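PDB 4QDG: putative adhesin from Bacteroides thetaiotaomicron, which probably serves as a lipid-modified, FimB/Mfa2-family anchor component of bacterial pili on the outer membrane, as in fimbrillin systems. Local coordinates for residues A[34-46]-A[75-88]. Residues are numbered along the deposited sequence; the frame is centred on the assembly and turned at random.
With MG (magnesium ion), chain C.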
ATOM      1  N   LYS A  34      -3.263  12.969   2.138  1.00 41.55           N
ATOM      2  CA  LYS A  34      -2.680  11.672   2.496  1.00 39.80           C
ATOM      3  C   LYS A  34      -1.198  11.692   2.832  1.00 42.51           C
ATOM      4  O   LYS A  34      -0.802  10.890   3.663  1.00 43.34           O
ATOM      5  CB  LYS A  34      -2.938  10.623   1.388  1.00 41.30           C
ATOM      6  CG  LYS A  34      -4.434  10.361   1.061  1.00 42.84           C
ATOM      7  CD  LYS A  34      -5.306  10.072   2.281  1.00 49.21           C
ATOM      8  CE  LYS A  34      -5.787   8.649   2.401  1.00 63.79           C
ATOM      9  NZ  LYS A  34      -5.442   8.054   3.728  1.00 73.32           N
ATOM     10  N   VAL A  35      -0.371  12.569   2.220  1.00 39.09           N
ATOM     11  CA  VAL A  35       1.086  12.537   2.474  1.00 38.32           C
ATOM     12  C   VAL A  35       1.492  13.645   3.429  1.00 43.17           C
ATOM     13  O   VAL A  35       1.537  14.807   3.040  1.00 43.71           O
ATOM     14  CB  VAL A  35       1.920  12.555   1.165  1.00 40.35           C
ATOM     15  CG1 VAL A  35       3.414  12.417   1.467  1.00 40.45           C
ATOM     16  CG2 VAL A  35       1.463  11.458   0.208  1.00 38.66           C
ATOM     17  N   ASP A  36       1.809  13.262   4.680  1.00 40.02           N
ATOM     18  CA  ASP A  36       2.150  14.123   5.821  1.00 40.70           C
ATOM     19  C   ASP A  36       3.678  14.351   6.003  1.00 45.61           C
ATOM     20  O   ASP A  36       4.080  15.182   6.815  1.00 45.98           O
ATOM     21  CB  ASP A  36       1.577  13.481   7.115  1.00 43.79           C
ATOM     22  CG  ASP A  36       2.211  12.151   7.549  1.00 53.08           C
ATOM     23  OD1 ASP A  36       2.721  11.415   6.671  1.00 55.38           O
ATOM     24  OD2 ASP A  36       2.189  11.847   8.760  1.00 58.73           O
ATOM     25  N   CYS A  37       4.513  13.564   5.316  1.00 42.11           N
ATOM     26  CA  CYS A  37       5.964  13.695   5.395  1.00 42.19           C
ATOM     27  C   CYS A  37       6.562  13.296   4.063  1.00 38.55           C
ATOM     28  O   CYS A  37       6.144  12.323   3.447  1.00 35.40           O
ATOM     29  CB  CYS A  37       6.562  12.906   6.559  1.00 44.76           C
ATOM     30  SG  CYS A  37       6.234  11.120   6.505  1.00 48.91           S
ATOM     31  N   LEU A  38       7.500  14.101   3.588  1.00 32.57           N
ATOM     32  CA  LEU A  38       8.080  13.898   2.286  1.00 30.40           C
ATOM     33  C   LEU A  38       9.601  13.840   2.350  1.00 34.69           C
ATOM     34  O   LEU A  38      10.225  14.654   3.017  1.00 34.98           O
ATOM     35  CB  LEU A  38       7.592  15.060   1.401  1.00 29.18           C
ATOM     36  CG  LEU A  38       8.089  15.179  -0.033  1.00 30.01           C
ATOM     37  CD1 LEU A  38       7.633  13.983  -0.897  1.00 28.41           C
ATOM     38  CD2 LEU A  38       7.610  16.470  -0.606  1.00 27.25           C
ATOM     39  N   THR A  39      10.178  12.856   1.657  1.00 31.59           N
ATOM     40  CA  THR A  39      11.610  12.680   1.531  1.00 32.09           C
ATOM     41  C   THR A  39      11.901  12.820   0.060  1.00 36.91           C
ATOM     42  O   THR A  39      11.428  12.011  -0.736  1.00 38.80           O
ATOM     43  CB  THR A  39      12.077  11.322   2.117  1.00 33.41           C
ATOM     44  OG1 THR A  39      11.740  11.240   3.498  1.00 30.75           O
ATOM     45  CG2 THR A  39      13.586  11.100   1.956  1.00 28.80           C
ATOM     46  N   LEU A  40      12.674  13.827  -0.311  1.00 32.64           N
ATOM     47  CA  LEU A  40      13.030  14.058  -1.718  1.00 30.90           C
ATOM     48  C   LEU A  40      14.556  13.871  -1.885  1.00 36.06           C
ATOM     49  O   LEU A  40      15.349  14.531  -1.211  1.00 35.76           O
ATOM     50  CB  LEU A  40      12.548  15.463  -2.167  1.00 29.80           C
ATOM     51  CG  LEU A  40      12.703  15.881  -3.644  1.00 33.58           C
ATOM     52  CD1 LEU A  40      14.139  16.310  -3.968  1.00 34.58           C
ATOM     53  CD2 LEU A  40      12.128  14.853  -4.630  1.00 32.43           C
ATOM     54  N   LEU A  41      14.948  12.966  -2.781  1.00 33.21           N
ATOM     55  CA  LEU A  41      16.352  12.645  -3.053  1.00 33.55           C
ATOM     56  C   LEU A  41      16.768  13.152  -4.418  1.00 36.39           C
ATOM     57  O   LEU A  41      16.006  13.024  -5.380  1.00 36.01           O
ATOM     58  CB  LEU A  41      16.592  11.133  -2.967  1.00 33.86           C
ATOM     59  CG  LEU A  41      16.212  10.477  -1.650  1.00 38.68           C
ATOM     60  CD1 LEU A  41      15.821   9.066  -1.878  1.00 38.22           C
ATOM     61  CD2 LEU A  41      17.326  10.561  -0.653  1.00 38.29           C
ATOM     62  N   VAL A  42      17.970  13.750  -4.492  1.00 31.74           N
ATOM     63  CA  VAL A  42      18.523  14.346  -5.700  1.00 30.57           C
ATOM     64  C   VAL A  42      19.706  13.516  -6.149  1.00 35.38           C
ATOM     65  O   VAL A  42      20.632  13.300  -5.374  1.00 35.76           O
ATOM     66  CB  VAL A  42      18.926  15.859  -5.518  1.00 33.96           C
ATOM     67  CG1 VAL A  42      19.344  16.492  -6.853  1.00 33.52           C
ATOM     68  CG2 VAL A  42      17.811  16.679  -4.865  1.00 32.60           C
ATOM     69  N   TYR A  43      19.676  13.082  -7.412  1.00 32.59           N
ATOM     70  CA  TYR A  43      20.752  12.346  -8.064  1.00 33.89           C
ATOM     71  C   TYR A  43      21.153  13.078  -9.344  1.00 38.76           C
ATOM     72  O   TYR A  43      20.312  13.714  -9.976  1.00 38.44           O
ATOM     73  CB  TYR A  43      20.321  10.892  -8.385  1.00 34.35           C
ATOM     74  CG  TYR A  43      19.978  10.077  -7.156  1.00 36.50           C
ATOM     75  CD1 TYR A  43      20.976   9.534  -6.353  1.00 38.30           C
ATOM     76  CD2 TYR A  43      18.655   9.867  -6.781  1.00 36.51           C
ATOM     77  CE1 TYR A  43      20.667   8.820  -5.197  1.00 39.17           C
ATOM     78  CE2 TYR A  43      18.333   9.137  -5.635  1.00 37.89           C
ATOM     79  CZ  TYR A  43      19.343   8.603  -4.852  1.00 48.37           C
ATOM     80  OH  TYR A  43      19.009   7.858  -3.741  1.00 51.56           O
ATOM     81  N   ASP A  44      22.410  12.952  -9.759  1.00 35.73           N
ATOM     82  CA  ASP A  44      22.828  13.557 -11.020  1.00 35.77           C
ATOM     83  C   ASP A  44      22.438  12.615 -12.195  1.00 43.18           C
ATOM     84  O   ASP A  44      21.840  11.555 -11.974  1.00 42.21           O
ATOM     85  CB  ASP A  44      24.329  13.897 -11.026  1.00 37.42           C
ATOM     86  CG  ASP A  44      25.296  12.749 -10.802  1.00 45.51           C
ATOM     87  OD1 ASP A  44      25.036  11.624 -11.324  1.00 43.08           O
ATOM     88  OD2 ASP A  44      26.352  12.986 -10.178  1.00 56.85           O
ATOM     89  N   GLU A  45      22.810  12.992 -13.431  1.00 42.38           N
ATOM     90  CA  GLU A  45      22.504  12.235 -14.651  1.00 42.12           C
ATOM     91  C   GLU A  45      23.114  10.826 -14.618  1.00 45.64           C
ATOM     92  O   GLU A  45      22.543   9.930 -15.230  1.00 44.22           O
ATOM     93  CB  GLU A  45      22.995  13.017 -15.886  1.00 44.46           C
ATOM     94  CG  GLU A  45      22.406  12.536 -17.203  1.00 54.66           C
ATOM     95  CD  GLU A  45      22.662  13.414 -18.410  1.00 72.40           C
ATOM     96  OE1 GLU A  45      23.827  13.814 -18.638  1.00 77.54           O
ATOM     97  OE2 GLU A  45      21.696  13.639 -19.172  1.00 60.89           O
ATOM     98  N   ASN A  46      24.247  10.628 -13.902  1.00 43.40           N
ATOM     99  CA  ASN A  46      24.923   9.325 -13.793  1.00 44.02           C
ATOM    100  C   ASN A  46      24.380   8.477 -12.640  1.00 47.27           C
ATOM    101  O   ASN A  46      24.829   7.349 -12.450  1.00 48.98           O
ATOM    102  CB  ASN A  46      26.439   9.519 -13.620  1.00 45.22           C
ATOM    103  CG  ASN A  46      27.127  10.145 -14.804  1.00 72.53           C
ATOM    104  OD1 ASN A  46      27.962  11.043 -14.651  1.00 73.35           O
ATOM    105  ND2 ASN A  46      26.812   9.684 -16.005  1.00 64.11           N
ATOM    106  N   ASN A  75      21.019  17.904 -15.829  1.00 38.27           N
ATOM    107  CA  ASN A  75      19.882  16.995 -15.910  1.00 36.38           C
ATOM    108  C   ASN A  75      19.919  16.137 -14.650  1.00 38.19           C
ATOM    109  O   ASN A  75      20.948  15.518 -14.374  1.00 38.55           O
ATOM    110  CB  ASN A  75      19.956  16.181 -17.217  1.00 36.59           C
ATOM    111  CG  ASN A  75      18.767  15.296 -17.498  1.00 52.47           C
ATOM    112  OD1 ASN A  75      17.604  15.666 -17.314  1.00 41.53           O
ATOM    113  ND2 ASN A  75      19.036  14.115 -18.020  1.00 43.12           N
ATOM    114  N   TYR A  76      18.842  16.172 -13.835  1.00 33.37           N
ATOM    115  CA  TYR A  76      18.783  15.450 -12.551  1.00 32.02           C
ATOM    116  C   TYR A  76      17.676  14.419 -12.500  1.00 33.39           C
ATOM    117  O   TYR A  76      16.711  14.540 -13.241  1.00 32.70           O
ATOM    118  CB  TYR A  76      18.586  16.426 -11.376  1.00 32.24           C
ATOM    119  CG  TYR A  76      19.761  17.341 -11.149  1.00 32.93           C
ATOM    120  CD1 TYR A  76      19.895  18.530 -11.867  1.00 33.97           C
ATOM    121  CD2 TYR A  76      20.733  17.038 -10.199  1.00 34.10           C
ATOM    122  CE1 TYR A  76      20.986  19.370 -11.678  1.00 33.63           C
ATOM    123  CE2 TYR A  76      21.814  17.892  -9.973  1.00 35.49           C
ATOM    124  CZ  TYR A  76      21.930  19.065 -10.710  1.00 39.87           C
ATOM    125  OH  TYR A  76      22.985  19.928 -10.505  1.00 39.04           O
ATOM    126  N   HIS A  77      17.820  13.412 -11.607  1.00 29.43           N
ATOM    127  CA  HIS A  77      16.807  12.386 -11.361  1.00 28.98           C
ATOM    128  C   HIS A  77      16.417  12.483  -9.894  1.00 30.46           C
ATOM    129  O   HIS A  77      17.289  12.470  -9.016  1.00 29.46           O
ATOM    130  CB  HIS A  77      17.274  10.978 -11.742  1.00 30.49           C
ATOM    131  CG  HIS A  77      16.182   9.952 -11.589  1.00 33.51           C
ATOM    132  ND1 HIS A  77      15.147   9.849 -12.519  1.00 34.69           N
ATOM    133  CD2 HIS A  77      15.968   9.059 -10.599  1.00 33.83           C
ATOM    134  CE1 HIS A  77      14.340   8.916 -12.053  1.00 32.93           C
ATOM    135  NE2 HIS A  77      14.802   8.395 -10.914  1.00 33.37           N
ATOM    136  N   PHE A  78      15.123  12.726  -9.653  1.00 26.05           N
ATOM    137  CA  PHE A  78      14.563  12.932  -8.322  1.00 25.22           C
ATOM    138  C   PHE A  78      13.738  11.760  -7.867  1.00 29.45           C
ATOM    139  O   PHE A  78      12.946  11.243  -8.642  1.00 31.42           O
ATOM    140  CB  PHE A  78      13.680  14.185  -8.323  1.00 25.91           C
ATOM    141  CG  PHE A  78      14.418  15.432  -8.721  1.00 27.37           C
ATOM    142  CD1 PHE A  78      15.130  16.173  -7.776  1.00 28.46           C
ATOM    143  CD2 PHE A  78      14.376  15.891 -10.036  1.00 27.85           C
ATOM    144  CE1 PHE A  78      15.807  17.339  -8.145  1.00 30.06           C
ATOM    145  CE2 PHE A  78      15.033  17.068 -10.396  1.00 31.30           C
ATOM    146  CZ  PHE A  78      15.752  17.780  -9.451  1.00 29.96           C
ATOM    147  N   VAL A  79      13.896  11.352  -6.613  1.00 25.08           N
ATOM    148  CA  VAL A  79      13.116  10.260  -6.044  1.00 23.77           C
ATOM    149  C   VAL A  79      12.388  10.808  -4.850  1.00 27.67           C
ATOM    150  O   VAL A  79      13.010  11.423  -3.995  1.00 27.80           O
ATOM    151  CB  VAL A  79      13.962   8.983  -5.712  1.00 27.87           C
ATOM    152  CG1 VAL A  79      13.073   7.873  -5.161  1.00 26.69           C
ATOM    153  CG2 VAL A  79      14.715   8.479  -6.945  1.00 27.67           C
ATOM    154  N   ALA A  80      11.063  10.617  -4.801  1.00 27.29           N
ATOM    155  CA  ALA A  80      10.243  11.066  -3.667  1.00 28.23           C
ATOM    156  C   ALA A  80       9.658   9.899  -2.909  1.00 31.22           C
ATOM    157  O   ALA A  80       9.222   8.899  -3.507  1.00 27.50           O
ATOM    158  CB  ALA A  80       9.109  11.974  -4.133  1.00 28.59           C
ATOM    159  N   TYR A  81       9.662  10.035  -1.574  1.00 30.08           N
ATOM    160  CA  TYR A  81       9.033   9.070  -0.681  1.00 30.11           C
ATOM    161  C   TYR A  81       8.103   9.782   0.225  1.00 35.38           C
ATOM    162  O   TYR A  81       8.447  10.847   0.723  1.00 36.93           O
ATOM    163  CB  TYR A  81      10.037   8.275   0.163  1.00 30.71           C
ATOM    164  CG  TYR A  81      10.826   7.235  -0.598  1.00 31.38           C
ATOM    165  CD1 TYR A  81      10.297   5.972  -0.846  1.00 32.54           C
ATOM    166  CD2 TYR A  81      12.118   7.491  -1.021  1.00 32.60           C
ATOM    167  CE1 TYR A  81      11.034   5.000  -1.523  1.00 32.74           C
ATOM    168  CE2 TYR A  81      12.873   6.521  -1.676  1.00 33.70           C
ATOM    169  CZ  TYR A  81      12.330   5.274  -1.918  1.00 38.78           C
ATOM    170  OH  TYR A  81      13.084   4.342  -2.575  1.00 38.08           O
ATOM    171  N   GLY A  82       6.942   9.188   0.441  1.00 30.79           N
ATOM    172  CA  GLY A  82       5.959   9.663   1.395  1.00 30.30           C
ATOM    173  C   GLY A  82       5.840   8.634   2.500  1.00 34.10           C
ATOM    174  O   GLY A  82       5.833   7.435   2.226  1.00 31.71           O
ATOM    175  N   GLY A  83       5.804   9.082   3.752  1.00 33.54           N
ATOM    176  CA  GLY A  83       5.655   8.176   4.886  1.00 34.50           C
ATOM    177  C   GLY A  83       6.915   7.548   5.438  1.00 43.39           C
ATOM    178  O   GLY A  83       6.830   6.573   6.182  1.00 44.33           O
ATOM    179  N   LEU A  84       8.083   8.089   5.077  1.00 42.52           N
ATOM    180  CA  LEU A  84       9.392   7.627   5.544  1.00 44.30           C
ATOM    181  C   LEU A  84       9.983   8.534   6.616  1.00 51.89           C
ATOM    182  O   LEU A  84      10.742   8.053   7.442  1.00 51.94           O
ATOM    183  CB  LEU A  84      10.394   7.581   4.374  1.00 43.76           C
ATOM    184  CG  LEU A  84      10.716   6.274   3.690  1.00 47.50           C
ATOM    185  CD1 LEU A  84      12.012   6.388   2.964  1.00 47.45           C
ATOM    186  CD2 LEU A  84      10.881   5.159   4.662  1.00 50.54           C
ATOM    187  N   ALA A  85       9.682   9.850   6.556  1.00 53.23           N
ATOM    188  CA  ALA A  85      10.273  10.911   7.382  1.00 56.13           C
ATOM    189  C   ALA A  85       9.692  11.087   8.783  1.00 62.78           C
ATOM    190  O   ALA A  85      10.480  11.256   9.712  1.00 62.74           O
ATOM    191  CB  ALA A  85      10.193  12.244   6.650  1.00 56.99           C
ATOM    192  N   CYS A  86       8.355  11.126   8.948  1.00 61.77           N
ATOM    193  CA  CYS A  86       7.783  11.377  10.282  1.00 64.08           C
ATOM    194  C   CYS A  86       7.970  10.181  11.241  1.00 67.67           C
ATOM    195  O   CYS A  86       8.375   9.097  10.817  1.00 66.21           O
ATOM    196  CB  CYS A  86       6.321  11.822  10.206  1.00 64.80           C
ATOM    197  SG  CYS A  86       5.136  10.494   9.882  1.00 67.86           S
ATOM    198  N   ASN A  87       7.724  10.421  12.546  1.00 65.25           N
ATOM    199  CA  ASN A  87       7.861   9.435  13.625  1.00 65.39           C
ATOM    200  C   ASN A  87       6.821   8.290  13.524  1.00 65.72           C
ATOM    201  O   ASN A  87       7.050   7.220  14.097  1.00 65.68           O
ATOM    202  CB  ASN A  87       7.771  10.125  15.006  1.00 70.68           C
ATOM    203  CG  ASN A  87       6.551  11.001  15.223  1.00100.59           C
ATOM    204  OD1 ASN A  87       6.342  12.016  14.547  1.00 99.30           O
ATOM    205  ND2 ASN A  87       5.745  10.661  16.214  1.00 91.96           N
ATOM    206  N   LYS A  88       5.702   8.507  12.791  1.00 59.52           N
ATOM    207  CA  LYS A  88       4.635   7.509  12.588  1.00 57.46           C
ATOM    208  C   LYS A  88       5.060   6.363  11.629  1.00 54.84           C
ATOM    209  O   LYS A  88       4.454   5.290  11.664  1.00 53.97           O
ATOM    210  CB  LYS A  88       3.356   8.166  12.031  1.00 59.79           C
ATOM    211  CG  LYS A  88       2.785   9.337  12.800  1.00 76.05           C
ATOM    212  CD  LYS A  88       1.705  10.001  11.951  1.00 89.59           C
ATOM    213  CE  LYS A  88       1.295  11.352  12.487  1.00106.75           C
ATOM    214  NZ  LYS A  88       0.323  12.032  11.588  1.00114.88           N
TER
HETATM  215 MG    MG C 401       4.220  10.463   7.995  1.00 35.38          MG
HETATM  216  O   HOH W   1       8.970  10.705   3.499  1.00 32.52           O
HETATM  217  O   HOH W   2      23.656  15.723 -13.778  1.00 50.44           O
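A magnesium site closes one end of an antiparallel strand pair, where Asp-36 and Cys-37 meet Cys-86. The carboxylate of Asp-36 chelates the ion unevenly, OD1 at 2.2 Å and OD2 at 2.6 Å from the magnesium, while the SG atoms of Cys-37 and Cys-86 and the imidazole of His-124 complete the site. Both sulfurs sit between backbone N and carbonyl carbon (chi1 59° in Cys-37, 77° in Cys-86), which brings them to the same ion. Cys-37 SG also accepts a nearly straight hydrogen bond from Cys-86 N, 3.2 Å away, so one ligand's backbone positions the other's sulfur. Lys-88 NZ, on a poorly ordered side chain, adds a weak salt bridge to Asp-36 OD2.

A water bonds to Tyr-81 O, Thr-39 OG1 and Leu-84 N, joining the turn after strand 75-82 to the metal-site end of the strand pair. From there strands 38-44 and 75-82 zip together through hydrogen-bonded pairs Thr-39/Tyr-81, Leu-41/Val-79 and Tyr-43/His-77. On one face Val-42 lies alongside Phe-78, its CG1 3.9 Å from Phe-78 CE1; Leu-40 CD1 reaches the same ring at CD1. On the other, Leu-41 CD1 meets the Tyr-81 ring in plane at its edge, 3.9 Å from CE2, and Met-93 packs against both residues. At the far end Asn-75 ND2 donates to Glu-45 OE2 (2.9 Å), carboxylate and amide planes 80° apart.

Aspartate, two sulfurs and a histidine are an unusual set for magnesium; the nearby positive ion would favour thiolate character in both cysteines, and through its ligands it links the loop entering strand 38-44 with that leaving strand 75-82.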